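PDB 5EZM: 4-amino-4-deoxy-L-arabinose transferase or related glycosyltransferases of PMT family from Cupriavidus metallidurans, which probably transfers 4-amino-4-deoxy-L-arabinose from a polyprenyl-phosphate carrier to lipid A, working in the membrane as a zinc-containing glycosyltransferase of the GT-C fold. Local coordinates for residues A138-L143 against P437-Y442; L297-I302 against R370-Q375; G134-A139 against A363-S368; A147-S152 against L448-A453; V43-S48 against A113-G118. All blocks are in the same frame, centred on the assembly; numbering follows the deposited sequence.

The five contacts illustrate how helices of a polytopic membrane enzyme meet in small patches that adjoin one another. Helix 135-147 serves contacts 1 and 3, whose centres lie about 9 Å apart, and helix 435-456 serves contacts 1 and 4, with centres about 15 Å apart. Contact 2 touches contacts 1, 3 and 4: Tyr442 OH probably donates a hydrogen bond to Pro298 O, Leu364 meets both Trp299 and Trp372, and Pro298 packs on Pro149. Contact 5, centred about 12 Å from contact 4, joins it through Trp151 and Gly118. All five border bound lipid, and all lie away from the zinc site of Glu87, His268 and His270.

Contact 1 (A138-L143 against P437-Y442); sequences AAFTGL and PSVAVY. With MPG ([(Z)-octadec-9-enyl] (2R)-2,3-bis(oxidanyl)propanoate), chain B.
Helices 138-143 and 437-442, which meet through Phe140 and Leu143 on one side and Val439 and Ala440 on the other, run nearly parallel, their short axes 17° apart and 10.0 Å at closest approach. Both belong to predicted transmembrane helices of the GT-C bundle, and the contact is wholly apolar, with no hydrogen bond across it. Phe140 presents the rim of its ring: Val439 CB lies in the ring plane, 3.7 Å from Phe140 CE1, and the two side chains cross at about a right angle. Both valine methyls touch the same rim, CG1 at Phe140 CD1 and CG2 at Phe140 CE1. Leu143 reaches further along the partner helix. With its CG turned away from its carbonyl carbon (chi1 -57°) and the chain then extended, it lays CD1 against the backbone of Ala440, 3.7 Å from Ala440 CA. The small methyl of Ala440 probably allows the leucine to settle on the main chain. Helix 369-389 backs Val439 on another side through Trp372. A bound lipid chain runs along one side of the helix pair, meeting Ala440 CB with its C6 at 3.8 Å, while the second branch of the leucine, Leu143 CD2, sits 3.7 Å from lipid C8.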
# COMPACT_ATOMS: atom_id res chain seq x y z
N ALA A 138 -5.94 4.52 24.23
CA ALA A 138 -6.43 4.65 22.86
C ALA A 138 -5.77 5.83 22.15
O ALA A 138 -5.38 5.72 20.98
CB ALA A 138 -7.95 4.81 22.85
N ALA A 139 -5.64 6.96 22.85
CA ALA A 139 -4.92 8.10 22.29
C ALA A 139 -3.50 7.70 21.92
O ALA A 139 -3.01 8.01 20.83
CB ALA A 139 -4.93 9.27 23.27
N PHE A 140 -2.82 6.99 22.82
CA PHE A 140 -1.47 6.52 22.50
C PHE A 140 -1.47 5.59 21.29
O PHE A 140 -0.49 5.56 20.54
CB PHE A 140 -0.85 5.84 23.72
CG PHE A 140 -0.41 6.80 24.78
CD1 PHE A 140 0.52 7.79 24.49
CD2 PHE A 140 -0.92 6.72 26.06
CE1 PHE A 140 0.93 8.68 25.46
CE2 PHE A 140 -0.51 7.61 27.04
CZ PHE A 140 0.41 8.59 26.74
N THR A 141 -2.55 4.84 21.08
CA THR A 141 -2.61 3.96 19.91
C THR A 141 -2.75 4.78 18.63
O THR A 141 -2.07 4.50 17.63
CB THR A 141 -3.76 2.97 20.06
OG1 THR A 141 -3.36 1.90 20.92
CG2 THR A 141 -4.17 2.39 18.71
N GLY A 142 -3.63 5.79 18.64
CA GLY A 142 -3.75 6.65 17.48
C GLY A 142 -2.45 7.36 17.14
O GLY A 142 -2.02 7.39 15.99
N LEU A 143 -1.79 7.93 18.16
CA LEU A 143 -0.50 8.56 17.95
C LEU A 143 0.52 7.56 17.42
O LEU A 143 1.30 7.87 16.51
CB LEU A 143 -0.01 9.19 19.25
CG LEU A 143 -0.97 10.22 19.85
CD1 LEU A 143 -0.54 10.59 21.26
CD2 LEU A 143 -1.03 11.44 18.97
N PRO A 437 0.88 14.75 26.20
CA PRO A 437 1.17 15.84 25.25
C PRO A 437 2.53 15.71 24.58
O PRO A 437 2.65 15.95 23.38
CB PRO A 437 1.07 17.10 26.12
CG PRO A 437 1.32 16.62 27.51
CD PRO A 437 0.68 15.27 27.56
N SER A 438 3.55 15.31 25.34
CA SER A 438 4.88 15.11 24.77
C SER A 438 4.85 14.05 23.67
O SER A 438 5.41 14.25 22.59
CB SER A 438 5.87 14.72 25.87
OG SER A 438 7.19 14.67 25.38
N VAL A 439 4.18 12.93 23.93
CA VAL A 439 4.08 11.86 22.93
C VAL A 439 3.28 12.33 21.72
O VAL A 439 3.58 11.96 20.58
CB VAL A 439 3.48 10.59 23.56
CG1 VAL A 439 3.32 9.50 22.52
CG2 VAL A 439 4.35 10.09 24.69
N ALA A 440 2.26 13.16 21.94
CA ALA A 440 1.46 13.66 20.83
C ALA A 440 2.28 14.56 19.91
O ALA A 440 2.27 14.40 18.68
CB ALA A 440 0.24 14.42 21.36
N VAL A 441 3.01 15.52 20.49
CA VAL A 441 3.85 16.41 19.70
C VAL A 441 4.95 15.62 19.00
O VAL A 441 5.26 15.86 17.82
CB VAL A 441 4.43 17.52 20.59
CG1 VAL A 441 5.39 18.38 19.80
CG2 VAL A 441 3.30 18.37 21.17
N TYR A 442 5.56 14.67 19.71
CA TYR A 442 6.61 13.84 19.13
C TYR A 442 6.09 13.04 17.93
O TYR A 442 6.72 13.02 16.86
CB TYR A 442 7.17 12.92 20.21
CG TYR A 442 7.94 11.70 19.74
CD1 TYR A 442 9.31 11.75 19.57
CD2 TYR A 442 7.29 10.49 19.52
CE1 TYR A 442 10.02 10.64 19.16
CE2 TYR A 442 7.99 9.38 19.11
CZ TYR A 442 9.35 9.45 18.94
OH TYR A 442 10.06 8.34 18.53
C2 MPG B . -2.82 16.75 25.77
C3 MPG B . -3.72 16.52 24.56
C4 MPG B . -2.96 15.95 23.37
C5 MPG B . -3.87 15.71 22.15
C6 MPG B . -3.51 14.43 21.39
C7 MPG B . -4.70 13.82 20.63
C8 MPG B . -4.37 12.42 20.07
C9 MPG B . -5.34 11.94 18.96
C10 MPG B . -4.64 10.99 17.94
C11 MPG B . -5.45 10.80 16.64
C12 MPG B . -4.55 10.54 15.38
C13 MPG B . -5.39 10.45 14.08
C14 MPG B . -4.59 10.87 12.81
C1 MPG B . -3.63 17.03 27.05

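Contact 2 (L297-I302 against R370-Q375). With MPG ([(Z)-octadec-9-enyl] (2R)-2,3-bis(oxidanyl)propanoate), chain O; MPG ([(Z)-octadec-9-enyl] (2R)-2,3-bis(oxidanyl)propanoate), chain I.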
# COMPACT_ATOMS: atom_id res chain seq x y z
N LEU A 297 9.73 2.62 13.51
CA LEU A 297 10.98 3.16 14.06
C LEU A 297 10.78 4.09 15.25
O LEU A 297 11.47 3.90 16.27
CB LEU A 297 11.77 3.84 12.94
CG LEU A 297 13.17 4.34 13.31
CD1 LEU A 297 14.05 3.20 13.76
CD2 LEU A 297 13.79 5.06 12.12
N PRO A 298 9.88 5.08 15.22
CA PRO A 298 9.74 5.97 16.39
C PRO A 298 9.35 5.26 17.67
O PRO A 298 9.42 5.88 18.74
CB PRO A 298 8.66 6.97 15.95
CG PRO A 298 7.97 6.33 14.80
CD PRO A 298 9.02 5.53 14.11
N TRP A 299 8.97 3.99 17.62
CA TRP A 299 8.63 3.22 18.81
C TRP A 299 9.59 2.05 19.04
O TRP A 299 9.34 1.23 19.93
CB TRP A 299 7.19 2.72 18.74
CG TRP A 299 6.21 3.75 18.24
CD1 TRP A 299 5.49 3.70 17.08
CD2 TRP A 299 5.86 4.99 18.88
NE1 TRP A 299 4.71 4.83 16.96
CE2 TRP A 299 4.92 5.63 18.05
CE3 TRP A 299 6.25 5.61 20.07
CZ2 TRP A 299 4.36 6.87 18.37
CZ3 TRP A 299 5.69 6.83 20.39
CH2 TRP A 299 4.76 7.45 19.54
N ALA A 300 10.67 1.96 18.26
CA ALA A 300 11.59 0.84 18.40
C ALA A 300 12.13 0.73 19.83
O ALA A 300 12.28 -0.37 20.36
CB ALA A 300 12.74 0.97 17.41
N GLY A 301 12.38 1.88 20.47
CA GLY A 301 12.89 1.89 21.83
C GLY A 301 11.97 1.22 22.84
O GLY A 301 12.44 0.81 23.91
N ILE A 302 10.68 1.11 22.54
CA ILE A 302 9.75 0.44 23.45
C ILE A 302 9.34 -0.93 22.93
O ILE A 302 8.38 -1.52 23.45
CB ILE A 302 8.51 1.30 23.73
CG1 ILE A 302 7.64 1.45 22.48
CG2 ILE A 302 8.90 2.66 24.30
CD1 ILE A 302 6.26 2.02 22.76
N ARG A 370 10.03 10.20 33.02
CA ARG A 370 11.46 9.96 32.81
C ARG A 370 11.70 8.90 31.74
O ARG A 370 12.65 9.01 30.95
CB ARG A 370 12.11 9.54 34.13
CG ARG A 370 13.63 9.45 34.07
CD ARG A 370 14.22 9.17 35.43
NE ARG A 370 15.68 9.04 35.39
CZ ARG A 370 16.52 10.05 35.51
NH1 ARG A 370 16.06 11.29 35.66
NH2 ARG A 370 17.83 9.84 35.47
N SER A 371 10.85 7.87 31.69
CA SER A 371 10.99 6.83 30.67
C SER A 371 10.78 7.40 29.28
O SER A 371 11.57 7.14 28.35
CB SER A 371 10.01 5.69 30.94
OG SER A 371 10.31 5.02 32.15
N TRP A 372 9.72 8.18 29.10
CA TRP A 372 9.52 8.83 27.82
C TRP A 372 10.67 9.78 27.50
O TRP A 372 11.03 9.94 26.33
CB TRP A 372 8.19 9.58 27.78
CG TRP A 372 7.97 10.23 26.46
CD1 TRP A 372 7.83 11.56 26.21
CD2 TRP A 372 7.92 9.58 25.19
NE1 TRP A 372 7.67 11.78 24.86
CE2 TRP A 372 7.73 10.58 24.21
CE3 TRP A 372 8.00 8.24 24.78
CZ2 TRP A 372 7.62 10.28 22.86
CZ3 TRP A 372 7.90 7.95 23.44
CH2 TRP A 372 7.71 8.96 22.49
N GLY A 373 11.26 10.40 28.52
CA GLY A 373 12.47 11.16 28.30
C GLY A 373 13.57 10.32 27.69
O GLY A 373 14.23 10.73 26.73
N LYS A 374 13.78 9.11 28.24
CA LYS A 374 14.73 8.17 27.65
C LYS A 374 14.43 7.95 26.18
O LYS A 374 15.33 8.03 25.32
CB LYS A 374 14.69 6.84 28.40
CG LYS A 374 15.03 6.91 29.89
CD LYS A 374 14.82 5.54 30.53
CE LYS A 374 15.43 5.48 31.92
NZ LYS A 374 14.93 6.56 32.81
N GLN A 375 13.17 7.67 25.86
CA GLN A 375 12.80 7.45 24.46
C GLN A 375 13.14 8.66 23.60
O GLN A 375 13.68 8.51 22.49
CB GLN A 375 11.31 7.11 24.35
CG GLN A 375 10.94 5.77 24.96
CD GLN A 375 11.69 4.62 24.32
OE1 GLN A 375 12.00 4.65 23.13
NE2 GLN A 375 11.98 3.59 25.11
C2 MPG O . 14.61 -3.29 19.36
C3 MPG O . 15.58 -2.53 20.26
C4 MPG O . 14.89 -1.98 21.50
C5 MPG O . 15.85 -1.30 22.49
C6 MPG O . 15.22 -1.08 23.87
C7 MPG O . 16.27 -0.73 24.94
C8 MPG O . 15.76 -0.97 26.38
C1 MPG O . 15.31 -3.95 18.17
C2 MPG I . 16.75 3.64 21.13
C3 MPG I . 16.17 4.20 22.43
C4 MPG I . 16.34 3.24 23.59
C5 MPG I . 15.59 3.71 24.85
C6 MPG I . 15.56 2.64 25.94
C7 MPG I . 14.77 3.09 27.18
C8 MPG I . 14.64 1.96 28.24
C1 MPG I . 16.35 4.48 19.92
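Gln375 NE2 donates to Gly301 O over 3.1 Å, the one hydrogen bond between 297-302 and 370-375, and a weak one, bent to 149° at the hydrogen. The amide is folded back to get there: the chain leaves with CG beside the backbone N (chi1 -67°) and turns again at chi2 (-59°), which lays the carboxamide over the glycine backbone. Gln375 OE1 comes 3.2 Å from Gly301 CA, on the side where a CB would point, and any side chain at that position would run into the amide. Ile302 crosses the glutamine at about a right angle and sets its branch methyl, CG2, 3.4 Å from Gln375 CD. In the fold, this contact ties the 3-10 turn linking helices 288-295 and 303-310 to the start of helix 369-389, within the transmembrane bundle of a GT-C enzyme. Elsewhere in the contact, two indoles meet obliquely through their six-membered rings, Trp299 CZ3 and Trp372 CH2 being 3.6 Å apart. The nitrogens of these rings look elsewhere: Trp299 NE1 bonds Ala144 O of helix 135-147, and Trp372 NE1 makes a weak bond to Ser438 OG. Bound lipid lines the outer side, where C6 of the chain O lipid lies 3.4 Å from Gly301 O and C7 of the chain I lipid 3.5 Å from Gln375 NE2.

Contact 3 (G134-A139 against A363-S368). With MPG ([(Z)-octadec-9-enyl] (2R)-2,3-bis(oxidanyl)propanoate), chain J.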
# COMPACT_ATOMS: atom_id res chain seq x y z
N GLY A 134 -8.90 1.80 27.75
CA GLY A 134 -9.31 3.13 28.17
C GLY A 134 -8.93 4.20 27.17
O GLY A 134 -8.30 3.95 26.14
N ALA A 135 -9.33 5.43 27.51
CA ALA A 135 -9.19 6.54 26.58
C ALA A 135 -7.73 6.91 26.36
O ALA A 135 -7.29 7.12 25.22
CB ALA A 135 -9.98 7.75 27.09
N ARG A 136 -6.95 7.02 27.45
CA ARG A 136 -5.56 7.45 27.32
C ARG A 136 -4.76 6.48 26.45
O ARG A 136 -4.06 6.89 25.51
CB ARG A 136 -4.93 7.58 28.71
CG ARG A 136 -3.65 8.41 28.75
CD ARG A 136 -3.13 8.56 30.17
NE ARG A 136 -1.69 8.32 30.25
CZ ARG A 136 -0.76 9.27 30.34
NH1 ARG A 136 -1.12 10.55 30.36
NH2 ARG A 136 0.52 8.95 30.40
N ALA A 137 -4.88 5.18 26.72
CA ALA A 137 -4.21 4.17 25.91
C ALA A 137 -4.65 4.25 24.46
O ALA A 137 -3.84 4.07 23.54
CB ALA A 137 -4.46 2.78 26.48
N ALA A 138 -5.94 4.52 24.23
CA ALA A 138 -6.43 4.65 22.86
C ALA A 138 -5.77 5.83 22.15
O ALA A 138 -5.38 5.72 20.98
CB ALA A 138 -7.95 4.81 22.85
N ALA A 139 -5.64 6.96 22.85
CA ALA A 139 -4.92 8.10 22.29
C ALA A 139 -3.50 7.70 21.92
O ALA A 139 -3.01 8.01 20.83
CB ALA A 139 -4.93 9.27 23.27
N ALA A 363 1.74 0.26 26.13
CA ALA A 363 3.09 0.44 26.65
C ALA A 363 3.32 1.90 27.02
O ALA A 363 3.66 2.23 28.16
CB ALA A 363 4.12 -0.04 25.64
N LEU A 364 3.09 2.80 26.06
CA LEU A 364 3.17 4.23 26.34
C LEU A 364 2.26 4.61 27.51
O LEU A 364 2.58 5.54 28.26
CB LEU A 364 2.80 5.04 25.09
CG LEU A 364 3.64 4.76 23.84
CD1 LEU A 364 3.04 5.43 22.61
CD2 LEU A 364 5.08 5.21 24.05
N ASP A 365 1.15 3.89 27.69
CA ASP A 365 0.23 4.24 28.76
C ASP A 365 0.82 4.01 30.14
O ASP A 365 0.38 4.65 31.10
CB ASP A 365 -1.07 3.45 28.61
CG ASP A 365 -2.15 3.94 29.54
OD1 ASP A 365 -2.15 5.14 29.87
OD2 ASP A 365 -3.01 3.12 29.95
N ARG A 366 1.82 3.14 30.26
CA ARG A 366 2.43 2.84 31.55
C ARG A 366 3.72 3.61 31.79
O ARG A 366 4.34 3.45 32.85
CB ARG A 366 2.70 1.33 31.66
CG ARG A 366 1.45 0.48 31.51
CD ARG A 366 1.79 -1.00 31.46
NE ARG A 366 0.60 -1.83 31.33
CZ ARG A 366 0.62 -3.15 31.13
NH1 ARG A 366 1.78 -3.78 31.02
NH2 ARG A 366 -0.51 -3.82 31.03
N LEU A 367 4.14 4.45 30.85
CA LEU A 367 5.41 5.15 30.96
C LEU A 367 5.31 6.35 31.88
O LEU A 367 4.35 7.13 31.82
CB LEU A 367 5.89 5.60 29.58
CG LEU A 367 6.21 4.50 28.57
CD1 LEU A 367 6.73 5.10 27.28
CD2 LEU A 367 7.20 3.51 29.16
N SER A 368 6.31 6.51 32.74
CA SER A 368 6.50 7.72 33.52
C SER A 368 7.12 8.80 32.64
O SER A 368 7.56 8.52 31.52
CB SER A 368 7.37 7.43 34.73
OG SER A 368 8.64 6.96 34.33
C2 MPG J . -12.67 6.22 17.02
C3 MPG J . -12.53 5.95 18.51
C4 MPG J . -11.83 7.08 19.24
C5 MPG J . -11.59 6.77 20.72
C6 MPG J . -10.87 7.91 21.45
C7 MPG J . -10.47 7.55 22.89
C8 MPG J . -9.72 8.71 23.60
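Ala137 and Asp365 form the close-packed half of this contact, their CA atoms 5.3 Å apart, the nearest pair between 134-139 and 363-368. The methyl of Ala137 lies against the carboxylate, with CB 3.8 Å from Asp365 OD2. Asp365 also sits beside the first turn of helix 135-147, where the helix dipole would probably help to stabilise its negative charge. The looser half is partly exposed and polar. Arg136 crosses the aspartate at a slant, its CG anti to the backbone N (chi1 -162°) and the chain bent at chi3, and gives a salt bridge from NE to Asp365 OD1 at 3.2 Å. The oxygen lies in the guanidinium plane, yet the bond is bent to 142° and the two flat groups are turned 41° from each other. NE meets OD1 nearly end-on, and the bridge has a single prong, not a paired, side-on one. A leucine in place of Asp365 would probably leave the Arg136 charge without its mate. Val435 and Leu436 of helix 435-456 pack on the arginine chain. Such a charged pair, between the start of one predicted transmembrane helix and the region where another gives way to a loop, fits the periphery of a membrane-embedded GT-C helix bundle.

Contact 4 (A147-S152 against L448-A453). With MPG ([(Z)-octadec-9-enyl] (2R)-2,3-bis(oxidanyl)propanoate), chain L.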
# COMPACT_ATOMS: atom_id res chain seq x y z
N ALA A 147 2.45 8.01 13.83
CA ALA A 147 3.89 8.20 13.69
C ALA A 147 4.59 7.04 13.01
O ALA A 147 5.70 7.22 12.49
CB ALA A 147 4.52 8.44 15.07
N ALA A 148 3.99 5.85 13.02
CA ALA A 148 4.62 4.68 12.42
C ALA A 148 4.81 4.91 10.93
O ALA A 148 3.81 5.05 10.20
CB ALA A 148 3.78 3.43 12.66
N PRO A 149 6.05 4.96 10.43
CA PRO A 149 6.26 5.28 9.01
C PRO A 149 5.69 4.23 8.07
O PRO A 149 5.29 4.58 6.96
CB PRO A 149 7.78 5.36 8.89
CG PRO A 149 8.28 4.49 9.99
CD PRO A 149 7.32 4.69 11.12
N MET A 150 5.63 2.96 8.48
CA MET A 150 5.04 1.95 7.60
C MET A 150 3.55 2.20 7.40
O MET A 150 3.04 2.06 6.29
CB MET A 150 5.30 0.55 8.16
CG MET A 150 4.65 -0.56 7.36
SD MET A 150 5.40 -2.18 7.67
CE MET A 150 6.82 -2.10 6.58
N TRP A 151 2.85 2.60 8.46
CA TRP A 151 1.41 2.81 8.33
C TRP A 151 1.09 4.08 7.55
O TRP A 151 0.15 4.10 6.74
CB TRP A 151 0.75 2.84 9.71
CG TRP A 151 -0.74 2.76 9.62
CD1 TRP A 151 -1.63 3.78 9.81
CD2 TRP A 151 -1.52 1.60 9.31
NE1 TRP A 151 -2.92 3.32 9.63
CE2 TRP A 151 -2.87 1.99 9.33
CE3 TRP A 151 -1.20 0.27 9.01
CZ2 TRP A 151 -3.91 1.09 9.06
CZ3 TRP A 151 -2.22 -0.61 8.75
CH2 TRP A 151 -3.56 -0.20 8.78
N SER A 152 1.85 5.16 7.78
CA SER A 152 1.57 6.42 7.09
C SER A 152 2.04 6.38 5.64
O SER A 152 1.29 6.73 4.72
CB SER A 152 2.22 7.58 7.83
OG SER A 152 3.63 7.58 7.66
N LEU A 448 5.00 14.19 10.28
CA LEU A 448 5.37 15.22 9.31
C LEU A 448 6.73 14.92 8.69
O LEU A 448 6.94 15.16 7.50
CB LEU A 448 5.37 16.60 9.97
CG LEU A 448 4.02 17.11 10.49
CD1 LEU A 448 4.17 18.49 11.11
CD2 LEU A 448 2.98 17.12 9.38
N GLY A 449 7.65 14.37 9.48
CA GLY A 449 8.97 14.02 8.99
C GLY A 449 8.94 12.99 7.89
O GLY A 449 9.43 13.23 6.78
N PHE A 450 8.36 11.83 8.18
CA PHE A 450 8.27 10.78 7.17
C PHE A 450 7.40 11.21 6.00
O PHE A 450 7.61 10.75 4.87
CB PHE A 450 7.77 9.48 7.79
CG PHE A 450 8.78 8.82 8.69
CD1 PHE A 450 9.85 8.13 8.15
CD2 PHE A 450 8.66 8.91 10.07
CE1 PHE A 450 10.78 7.53 8.97
CE2 PHE A 450 9.59 8.30 10.89
CZ PHE A 450 10.65 7.61 10.34
N THR A 451 6.42 12.08 6.24
CA THR A 451 5.65 12.63 5.13
C THR A 451 6.56 13.43 4.20
O THR A 451 6.49 13.28 2.97
CB THR A 451 4.51 13.51 5.65
OG1 THR A 451 3.54 12.68 6.31
CG2 THR A 451 3.83 14.24 4.50
N VAL A 452 7.43 14.27 4.77
CA VAL A 452 8.39 15.00 3.95
C VAL A 452 9.31 14.02 3.22
O VAL A 452 9.64 14.22 2.04
CB VAL A 452 9.19 15.99 4.81
CG1 VAL A 452 10.33 16.59 3.99
CG2 VAL A 452 8.28 17.09 5.34
N ALA A 453 9.72 12.95 3.90
CA ALA A 453 10.57 11.96 3.24
C ALA A 453 9.86 11.29 2.07
O ALA A 453 10.51 10.94 1.08
CB ALA A 453 11.04 10.91 4.25
C5 MPG L . 15.08 5.14 8.70
C6 MPG L . 14.40 4.39 7.54
C7 MPG L . 12.87 4.34 7.65
C8 MPG L . 12.27 3.20 6.78
C9 MPG L . 10.72 3.19 6.75
C10 MPG L . 10.17 1.90 6.08
C11 MPG L . 8.76 2.11 5.50
C12 MPG L . 8.19 0.81 4.84
C13 MPG L . 6.82 1.03 4.17
C14 MPG L . 6.41 -0.15 3.23
C15 MPG L . 5.17 0.20 2.34
C16 MPG L . 4.50 -1.06 1.73
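Pro149 and Phe450 make the main contact, a CH-pi interaction. Pro149 CB stands over the centre of one face of the phenyl ring, 3.5 Å from its centroid and only 10° off the ring normal, while CG follows alongside, 3.9 Å from Phe450 CZ. The two side chains lie side by side and point the same way. Phe450 holds its face to the proline because its CG stands beside the backbone N (chi1 -71°), with the ring turned nearly square to that bond. An alanine at Phe450 would strip the aromatic face from Pro149 and is likely to open a gap between the two helices.

The polar part is backbone. Ala148 breaks the helical run between 135-147 and 149-155 and takes the N-cap position of the second, and its O accepts the first-turn bond from Ser152 N at 3.1 Å; Pro149 follows as the first residue of the new helix, a place where its missing N-H costs nothing. This broken, predicted transmembrane helix, packed against helix 435-456, is part of the GT-C bundle. Trp151 NE1 bonds Gly118 O of helix 112-133, while Thr451 OG1 bonds Tyr447 O within its own helix.

Lipid contacts make the third kind. Phe450 CE1 lies 4.0 Å from C7 of a bound lipid chain. Further along the same lipid, Met150, extended from the backbone and bent at its last torsion (chi3 -82°), brings its CE methyl to 3.7 Å from C12. Phe450 also touches Met420 of helix 403-430.

Contact 5 (V43-S48 against A113-G118); sequences VVWFVS and AVALSG. With MPG ([(Z)-octadec-9-enyl] (2R)-2,3-bis(oxidanyl)propanoate), chain C.
Trp45 reaches across to helix 112-133 and gives its indole N-H to a main-chain carbonyl, NE1 to Ala115 O at 3.3 Å. The acceptor lies close to the indole plane, but the donor stands above the carbonyl plane, 49° out of it, and the bond is bent to 142° at the hydrogen. Beside it Ala115 CB touches the same nitrogen, and one turn on, Gly118 CA meets the ring edge 4.0 Å from Trp45 CZ2; a side chain on Gly118 would collide with the indole. A looser apolar touch, Phe46 CZ to Leu116 CD2 at 4.3 Å, completes the first shell. What positions the indole comes next. Its CG is anti to the backbone N (chi1 -171°), Trp45 CD1 sits over the centre of the Phe46 ring 3.9 Å above it, and His156 meets the indole edge-to-face. Lipid lies along Phe46, with C8 3.6 Å from its CD1. Further out, the two predicted transmembrane helices of the GT-C bundle run roughly antiparallel. Chemically, the buried indole N-H is satisfied by a helix carbonyl approached off its lone pairs, which implies a modest bond; close packing on Ala115 and Gly118 probably carries much of the contact.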
# COMPACT_ATOMS: atom_id res chain seq x y z
N VAL A 43 -5.59 17.38 7.22
CA VAL A 43 -5.23 18.18 6.06
C VAL A 43 -3.90 17.72 5.48
O VAL A 43 -3.72 17.65 4.26
CB VAL A 43 -5.22 19.68 6.42
CG1 VAL A 43 -4.29 19.95 7.58
CG2 VAL A 43 -4.85 20.52 5.21
N VAL A 44 -2.94 17.36 6.35
CA VAL A 44 -1.69 16.82 5.82
C VAL A 44 -1.94 15.44 5.23
O VAL A 44 -1.30 15.05 4.24
CB VAL A 44 -0.61 16.79 6.92
CG1 VAL A 44 0.62 16.02 6.46
CG2 VAL A 44 -0.22 18.21 7.30
N TRP A 45 -2.89 14.69 5.80
CA TRP A 45 -3.16 13.33 5.35
C TRP A 45 -3.62 13.31 3.90
O TRP A 45 -3.19 12.46 3.11
CB TRP A 45 -4.20 12.69 6.26
CG TRP A 45 -4.42 11.23 6.03
CD1 TRP A 45 -5.33 10.66 5.19
CD2 TRP A 45 -3.72 10.15 6.66
NE1 TRP A 45 -5.24 9.29 5.26
CE2 TRP A 45 -4.26 8.96 6.15
CE3 TRP A 45 -2.69 10.08 7.60
CZ2 TRP A 45 -3.80 7.70 6.55
CZ3 TRP A 45 -2.24 8.84 8.00
CH2 TRP A 45 -2.80 7.66 7.47
N PHE A 46 -4.49 14.24 3.51
CA PHE A 46 -5.08 14.23 2.18
C PHE A 46 -4.33 15.08 1.17
O PHE A 46 -4.15 14.65 0.02
CB PHE A 46 -6.55 14.67 2.25
CG PHE A 46 -7.44 13.63 2.87
CD1 PHE A 46 -7.93 12.57 2.11
CD2 PHE A 46 -7.78 13.70 4.21
CE1 PHE A 46 -8.74 11.61 2.68
CE2 PHE A 46 -8.59 12.74 4.79
CZ PHE A 46 -9.07 11.70 4.02
N VAL A 47 -3.86 16.27 1.57
CA VAL A 47 -3.10 17.11 0.65
C VAL A 47 -1.88 16.36 0.13
O VAL A 47 -1.61 16.33 -1.08
CB VAL A 47 -2.71 18.44 1.33
CG1 VAL A 47 -1.66 19.17 0.50
CG2 VAL A 47 -3.94 19.30 1.54
N SER A 48 -1.14 15.71 1.03
CA SER A 48 0.05 14.95 0.64
C SER A 48 -0.27 13.85 -0.36
O SER A 48 0.64 13.35 -1.03
CB SER A 48 0.72 14.36 1.87
OG SER A 48 -0.19 13.60 2.64
N ALA A 113 -8.20 4.81 -1.77
CA ALA A 113 -8.50 3.58 -1.05
C ALA A 113 -7.49 3.33 0.07
O ALA A 113 -7.86 2.93 1.18
CB ALA A 113 -8.52 2.40 -2.02
N VAL A 114 -6.20 3.58 -0.20
CA VAL A 114 -5.20 3.30 0.82
C VAL A 114 -5.24 4.36 1.93
O VAL A 114 -4.99 4.04 3.10
CB VAL A 114 -3.80 3.19 0.19
CG1 VAL A 114 -3.76 2.00 -0.74
CG2 VAL A 114 -3.44 4.45 -0.56
N ALA A 115 -5.56 5.61 1.59
CA ALA A 115 -5.65 6.64 2.63
C ALA A 115 -6.82 6.36 3.56
O ALA A 115 -6.67 6.40 4.79
CB ALA A 115 -5.79 8.02 1.99
N LEU A 116 -7.99 6.05 2.99
CA LEU A 116 -9.13 5.69 3.83
C LEU A 116 -8.86 4.42 4.61
O LEU A 116 -9.32 4.29 5.75
CB LEU A 116 -10.39 5.54 2.97
CG LEU A 116 -10.83 6.80 2.21
CD1 LEU A 116 -12.12 6.53 1.45
CD2 LEU A 116 -11.00 7.98 3.16
N SER A 117 -8.11 3.48 4.03
CA SER A 117 -7.73 2.29 4.79
C SER A 117 -6.87 2.64 5.98
O SER A 117 -7.05 2.09 7.08
CB SER A 117 -7.01 1.29 3.88
OG SER A 117 -7.90 0.72 2.95
N GLY A 118 -5.92 3.57 5.80
CA GLY A 118 -5.08 3.98 6.92
C GLY A 118 -5.89 4.63 8.03
O GLY A 118 -5.77 4.25 9.20
C2 MPG C . -4.37 18.62 -3.15
C3 MPG C . -5.81 18.12 -3.16
C4 MPG C . -6.10 17.13 -2.05
C5 MPG C . -7.50 16.52 -2.20
C6 MPG C . -8.03 15.89 -0.90
C7 MPG C . -9.48 15.38 -1.06
C8 MPG C . -10.04 14.72 0.22
C9 MPG C . -11.31 13.88 -0.05
C10 MPG C . -11.71 13.00 1.17
C11 MPG C . -12.78 11.95 0.81
C12 MPG C . -13.32 11.19 2.07
C1 MPG C . -4.05 19.52 -4.35